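Local coordinates for protein (atp-binding domain of protein MJ0577) (PDB 1MJH), which binds ATP and one manganese ion per subunit as a homodimeric member of the universal stress protein family, at the interface of chains A and B. Numbering follows the deposited sequence. Chains: chain A/B, Protein (atp-binding domain of protein MJ0577).

Contact 1: the interface of chains A and B. Residues chain A 144, 147-148; chain B 138-139, 144.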
ATOM      1  N   GLU A 144      -4.982  -5.645  -7.564  1.00 18.78           N
ATOM      2  CA  GLU A 144      -3.850  -5.884  -8.444  1.00 18.34           C
ATOM      3  C   GLU A 144      -3.873  -4.933  -9.637  1.00 17.25           C
ATOM      4  O   GLU A 144      -2.838  -4.336  -9.973  1.00 18.01           O
ATOM      5  CB  GLU A 144      -3.772  -7.356  -8.878  1.00 21.71           C
ATOM      6  CG  GLU A 144      -2.481  -7.605  -9.630  1.00 23.06           C
ATOM      7  CD  GLU A 144      -2.151  -9.073  -9.828  1.00 34.19           C
ATOM      8  OE1 GLU A 144      -2.830  -9.921  -9.212  1.00 29.73           O
ATOM      9  OE2 GLU A 144      -1.216  -9.307 -10.608  1.00 28.74           O
ATOM     10  N   ILE A 147      -3.050  -1.178  -8.464  1.00 16.62           N
ATOM     11  CA  ILE A 147      -1.599  -1.023  -8.261  1.00 17.53           C
ATOM     12  C   ILE A 147      -0.819  -1.005  -9.564  1.00 17.71           C
ATOM     13  O   ILE A 147       0.082  -0.162  -9.723  1.00 20.41           O
ATOM     14  CB  ILE A 147      -1.015  -2.203  -7.413  1.00 15.81           C
ATOM     15  CG1 ILE A 147      -1.696  -2.056  -6.041  1.00 20.10           C
ATOM     16  CG2 ILE A 147       0.501  -2.050  -7.357  1.00 22.12           C
ATOM     17  CD1 ILE A 147      -1.413  -3.342  -5.227  1.00 20.02           C
ATOM     18  N   LYS A 148      -1.149  -1.849 -10.508  1.00 16.81           N
ATOM     19  CA  LYS A 148      -0.350  -1.893 -11.737  1.00 16.79           C
ATOM     20  C   LYS A 148      -0.700  -0.753 -12.684  1.00 20.37           C
ATOM     21  O   LYS A 148       0.182  -0.422 -13.475  1.00 20.71           O
ATOM     22  CB  LYS A 148      -0.578  -3.275 -12.380  1.00 18.08           C
ATOM     23  CG  LYS A 148       0.177  -4.376 -11.611  1.00 17.76           C
ATOM     24  CD  LYS A 148      -0.118  -5.736 -12.239  1.00 18.75           C
ATOM     25  CE  LYS A 148       0.816  -6.831 -11.714  1.00 19.90           C
ATOM     26  NZ  LYS A 148       0.468  -8.191 -12.251  1.00 23.64           N
TER
ATOM     27  N   LEU B 138       4.914  -4.369 -14.438  1.00 20.67           N
ATOM     28  CA  LEU B 138       4.064  -3.382 -13.756  1.00 19.90           C
ATOM     29  C   LEU B 138       4.064  -3.476 -12.235  1.00 19.54           C
ATOM     30  O   LEU B 138       3.621  -2.509 -11.583  1.00 19.09           O
ATOM     31  CB  LEU B 138       2.589  -3.473 -14.248  1.00 19.22           C
ATOM     32  CG  LEU B 138       2.521  -3.447 -15.795  1.00 23.42           C
ATOM     33  CD1 LEU B 138       1.035  -3.543 -16.209  1.00 25.51           C
ATOM     34  CD2 LEU B 138       3.073  -2.135 -16.359  1.00 24.81           C
ATOM     35  N   LEU B 139       4.786  -4.466 -11.713  1.00 19.66           N
ATOM     36  CA  LEU B 139       4.940  -4.527 -10.239  1.00 18.39           C
ATOM     37  C   LEU B 139       6.113  -5.479  -9.996  1.00 19.49           C
ATOM     38  O   LEU B 139       6.125  -6.587 -10.550  1.00 20.88           O
ATOM     39  CB  LEU B 139       3.690  -5.091  -9.593  1.00 19.08           C
ATOM     40  CG  LEU B 139       3.748  -5.243  -8.056  1.00 18.23           C
ATOM     41  CD1 LEU B 139       3.898  -3.893  -7.366  1.00 20.19           C
ATOM     42  CD2 LEU B 139       2.436  -5.879  -7.634  1.00 22.32           C
ATOM     43  N   GLU B 144       5.275  -7.644  -4.996  1.00 19.96           N
ATOM     44  CA  GLU B 144       4.143  -8.565  -5.172  1.00 19.21           C
ATOM     45  C   GLU B 144       4.181  -9.702  -4.149  1.00 19.98           C
ATOM     46  O   GLU B 144       3.145  -9.984  -3.572  1.00 20.39           O
ATOM     47  CB  GLU B 144       4.173  -9.137  -6.599  1.00 19.86           C
ATOM     48  CG  GLU B 144       2.846  -9.932  -6.798  1.00 24.37           C
ATOM     49  CD  GLU B 144       2.662 -10.379  -8.221  1.00 32.95           C
ATOM     50  OE1 GLU B 144       3.349  -9.896  -9.145  1.00 27.55           O
ATOM     51  OE2 GLU B 144       1.783 -11.257  -8.455  1.00 31.02           O
TER
HETATM   52  O   HOH W   1       0.173 -11.668 -10.670  1.00 20.10           O
HETATM   53  O   HOH W   2       2.774  -0.098 -12.578  1.00 25.45           O
HETATM   54  O   HOH W   3       2.774  -9.753 -11.566  1.00 30.86           O
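A:Lys148 lies across B:Leu138 and B:Leu139 with the carbon part of its side chain, joining helix 141-149 of one universal stress protein subunit to the loop just ahead of the same helix in the other. This homodimer shows how a long, charged residue can serve a packed and a watery zone at once. The packed zone is apolar. CB of A:Lys148 meets CB of B:Leu138 at 3.7 Å, the two side chains crossing at about a right angle, and its CE passes CB of B:Leu139 at 4.0 Å. Nearby, the CG2 methyl of A:Ile147 touches CD1 of B:Leu139 at 3.9 Å, the two side chains set at a slant. The lysine chain leaves its helix with CG anti to the carbonyl carbon (chi1 -75°) and then runs extended, which carries the terminal amino group, NZ, beyond the leucines to the polar side. There NZ makes a salt bridge of 2.6 Å to OE2 of A:Glu144, one turn back, which receives it on the lone pair facing away from its other carboxylate oxygen. Water takes over from packing here: one molecule links NZ to OE1 of B:Glu144, and another joins the OE2 atoms of both glutamates. Those OE2 atoms stand 4.2 Å apart, their carboxylate planes turned 59° against each other, and the lysine charge probably eases the closeness of two like groups. With an alanine here, CB would still touch B:Leu138, but the loss of the chain beyond it would probably leave a gap over B:Leu139 and the two glutamates without the neighbouring positive group. On the opposite flank, a water connects the carbonyl oxygens of A:Lys148 and B:Leu138.

Contact 2: the interface of chains A and B. Residues chain A 5, 28, 123, 153-154; chain B 28, 155-156.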
ATOM      1  N   TYR A   5      -0.688  13.894   2.542  1.00 25.05           N
ATOM      2  CA  TYR A   5      -1.926  13.176   2.273  1.00 21.42           C
ATOM      3  C   TYR A   5      -3.162  14.022   2.563  1.00 24.84           C
ATOM      4  O   TYR A   5      -3.827  13.804   3.571  1.00 30.55           O
ATOM      5  CB  TYR A   5      -1.934  11.906   3.155  1.00 21.83           C
ATOM      6  CG  TYR A   5      -0.690  11.062   2.942  1.00 21.64           C
ATOM      7  CD1 TYR A   5      -0.405  10.501   1.701  1.00 21.35           C
ATOM      8  CD2 TYR A   5       0.216  10.840   3.977  1.00 21.27           C
ATOM      9  CE1 TYR A   5       0.755   9.747   1.483  1.00 21.68           C
ATOM     10  CE2 TYR A   5       1.356  10.074   3.760  1.00 22.13           C
ATOM     11  CZ  TYR A   5       1.628   9.530   2.514  1.00 21.14           C
ATOM     12  OH  TYR A   5       2.774   8.776   2.368  1.00 23.35           O
ATOM     13  N   PHE A  28      -5.808   8.316   8.928  1.00 24.48           N
ATOM     14  CA  PHE A  28      -5.108   9.361   8.216  1.00 21.51           C
ATOM     15  C   PHE A  28      -5.540  10.733   8.649  1.00 23.85           C
ATOM     16  O   PHE A  28      -4.859  11.697   8.292  1.00 25.13           O
ATOM     17  CB  PHE A  28      -5.238   9.175   6.671  1.00 20.27           C
ATOM     18  CG  PHE A  28      -4.145   8.319   6.095  1.00 21.60           C
ATOM     19  CD1 PHE A  28      -3.903   7.025   6.511  1.00 23.30           C
ATOM     20  CD2 PHE A  28      -3.331   8.863   5.096  1.00 22.37           C
ATOM     21  CE1 PHE A  28      -2.885   6.257   5.953  1.00 23.32           C
ATOM     22  CE2 PHE A  28      -2.308   8.079   4.521  1.00 22.69           C
ATOM     23  CZ  PHE A  28      -2.095   6.791   4.957  1.00 24.27           C
ATOM     24  N   ILE A 123      -3.377   9.633  -2.354  1.00 17.51           N
ATOM     25  CA  ILE A 123      -3.243   8.220  -2.002  1.00 19.72           C
ATOM     26  C   ILE A 123      -4.562   7.488  -2.206  1.00 19.94           C
ATOM     27  O   ILE A 123      -5.620   8.117  -2.069  1.00 20.32           O
ATOM     28  CB  ILE A 123      -2.762   8.113  -0.528  1.00 18.64           C
ATOM     29  CG1 ILE A 123      -2.545   6.625  -0.145  1.00 18.07           C
ATOM     30  CG2 ILE A 123      -3.812   8.690   0.448  1.00 22.58           C
ATOM     31  CD1 ILE A 123      -1.733   6.549   1.170  1.00 17.76           C
ATOM     32  N   PRO A 153       0.111   6.380  -5.042  1.00 18.79           N
ATOM     33  CA  PRO A 153       0.494   5.480  -3.942  1.00 18.24           C
ATOM     34  C   PRO A 153      -0.769   4.712  -3.512  1.00 17.32           C
ATOM     35  O   PRO A 153      -1.857   5.260  -3.515  1.00 16.33           O
ATOM     36  CB  PRO A 153       0.925   6.414  -2.808  1.00 16.03           C
ATOM     37  CG  PRO A 153       1.251   7.718  -3.511  1.00 19.25           C
ATOM     38  CD  PRO A 153       0.167   7.819  -4.598  1.00 18.04           C
ATOM     39  N   VAL A 154      -0.656   3.424  -3.210  1.00 16.68           N
ATOM     40  CA  VAL A 154      -1.797   2.596  -2.793  1.00 16.60           C
ATOM     41  C   VAL A 154      -1.424   1.942  -1.461  1.00 16.14           C
ATOM     42  O   VAL A 154      -0.473   1.166  -1.389  1.00 18.75           O
ATOM     43  CB  VAL A 154      -2.157   1.483  -3.784  1.00 16.66           C
ATOM     44  CG1 VAL A 154      -3.320   0.568  -3.388  1.00 16.87           C
ATOM     45  CG2 VAL A 154      -2.563   2.092  -5.143  1.00 19.74           C
TER
ATOM     46  N   PHE B  28       4.917  10.188   7.179  1.00 22.52           N
ATOM     47  CA  PHE B  28       4.185   9.562   8.281  1.00 24.37           C
ATOM     48  C   PHE B  28       4.592  10.167   9.631  1.00 26.33           C
ATOM     49  O   PHE B  28       3.998   9.769  10.610  1.00 23.96           O
ATOM     50  CB  PHE B  28       4.413   8.056   8.267  1.00 22.91           C
ATOM     51  CG  PHE B  28       3.403   7.288   7.472  1.00 20.35           C
ATOM     52  CD1 PHE B  28       3.265   7.483   6.115  1.00 21.37           C
ATOM     53  CD2 PHE B  28       2.537   6.379   8.078  1.00 23.79           C
ATOM     54  CE1 PHE B  28       2.332   6.790   5.372  1.00 20.31           C
ATOM     55  CE2 PHE B  28       1.601   5.697   7.339  1.00 26.39           C
ATOM     56  CZ  PHE B  28       1.482   5.900   5.984  1.00 24.37           C
ATOM     57  N   LEU B 155       2.044   0.021   2.023  1.00 17.05           N
ATOM     58  CA  LEU B 155       1.935   1.247   1.168  1.00 15.39           C
ATOM     59  C   LEU B 155       2.876   1.034  -0.003  1.00 17.81           C
ATOM     60  O   LEU B 155       4.079   1.026   0.195  1.00 18.92           O
ATOM     61  CB  LEU B 155       2.245   2.501   1.980  1.00 13.85           C
ATOM     62  CG  LEU B 155       2.306   3.814   1.126  1.00 18.78           C
ATOM     63  CD1 LEU B 155       0.991   4.029   0.397  1.00 20.17           C
ATOM     64  CD2 LEU B 155       2.565   5.027   2.062  1.00 19.89           C
ATOM     65  N   VAL B 156       2.361   0.939  -1.226  1.00 14.75           N
ATOM     66  CA  VAL B 156       3.137   0.755  -2.425  1.00 17.22           C
ATOM     67  C   VAL B 156       3.297   2.109  -3.130  1.00 18.96           C
ATOM     68  O   VAL B 156       2.314   2.714  -3.517  1.00 17.23           O
ATOM     69  CB  VAL B 156       2.429  -0.190  -3.417  1.00 16.81           C
ATOM     70  CG1 VAL B 156       3.342  -0.357  -4.637  1.00 20.38           C
ATOM     71  CG2 VAL B 156       2.092  -1.569  -2.805  1.00 16.54           C
TER
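The rings of A:Tyr5 and B:Phe28 meet across the dimer with their side chains at about a right angle, and the phenol oxygen OH of A:Tyr5 lies in plane at the edge of the B:Phe28 ring, 3.6 Å from CE1. One face of the tyrosine ring is covered from its own subunit by A:Phe28, whose CE2 sits toward the rim; CB of A:Tyr5 in turn lies in plane at the edge of that phenylalanine. The side chains of A:Phe28 and B:Phe28 cross at a slant, with CZ of one 3.8 Å from CZ of the other. For A:Tyr5, CG anti to the carbonyl carbon (chi1 -55°) sends the ring toward the partner, where OH also approaches CD2 of B:Leu155. That leucine illustrates how one branched side chain can serve several neighbours: while CD2 faces the phenol, CD1 packs 3.8 Å from CD1 of A:Ile123 and also touches CB of A:Pro153. Its CG stands opposite the backbone N, which helps bring both methyls up to chain A. Beside this apolar cluster, the edge strands 154-157 of the two subunits pair antiparallel, extending the sheet of the universal stress protein fold through the homodimer. A:Val154 and B:Val156 form the bridge with reciprocal backbone hydrogen bonds, so both main-chain groups of A:Val154 are tied to the other subunit. The bond from A:Val154 N to B:Val156 O measures 3.1 Å and lies in the carbonyl plane. Its companion is shorter and nearly straight: N of B:Val156 reaches O of A:Val154 at 2.8 Å, with 176° at the hydrogen, though the donor is tilted 34° from the carbonyl plane.

About 15 Å separates the C-alpha centres of contact 1 and contact 2, two portions of a single two-fold interface that have no residue in common. They are linked through the C-terminal stretch of each chain: helix 141-149 belongs to contact 1, and strand 154-157, which follows after a short connection, belongs to contact 2. The same short stretch of sequence thus meets the partner at two separate places. Because ATP-binding residues 141-143 begin the helix used in contact 1, dimerisation could help steady that part of the nucleotide site, although the structure alone does not show such coupling.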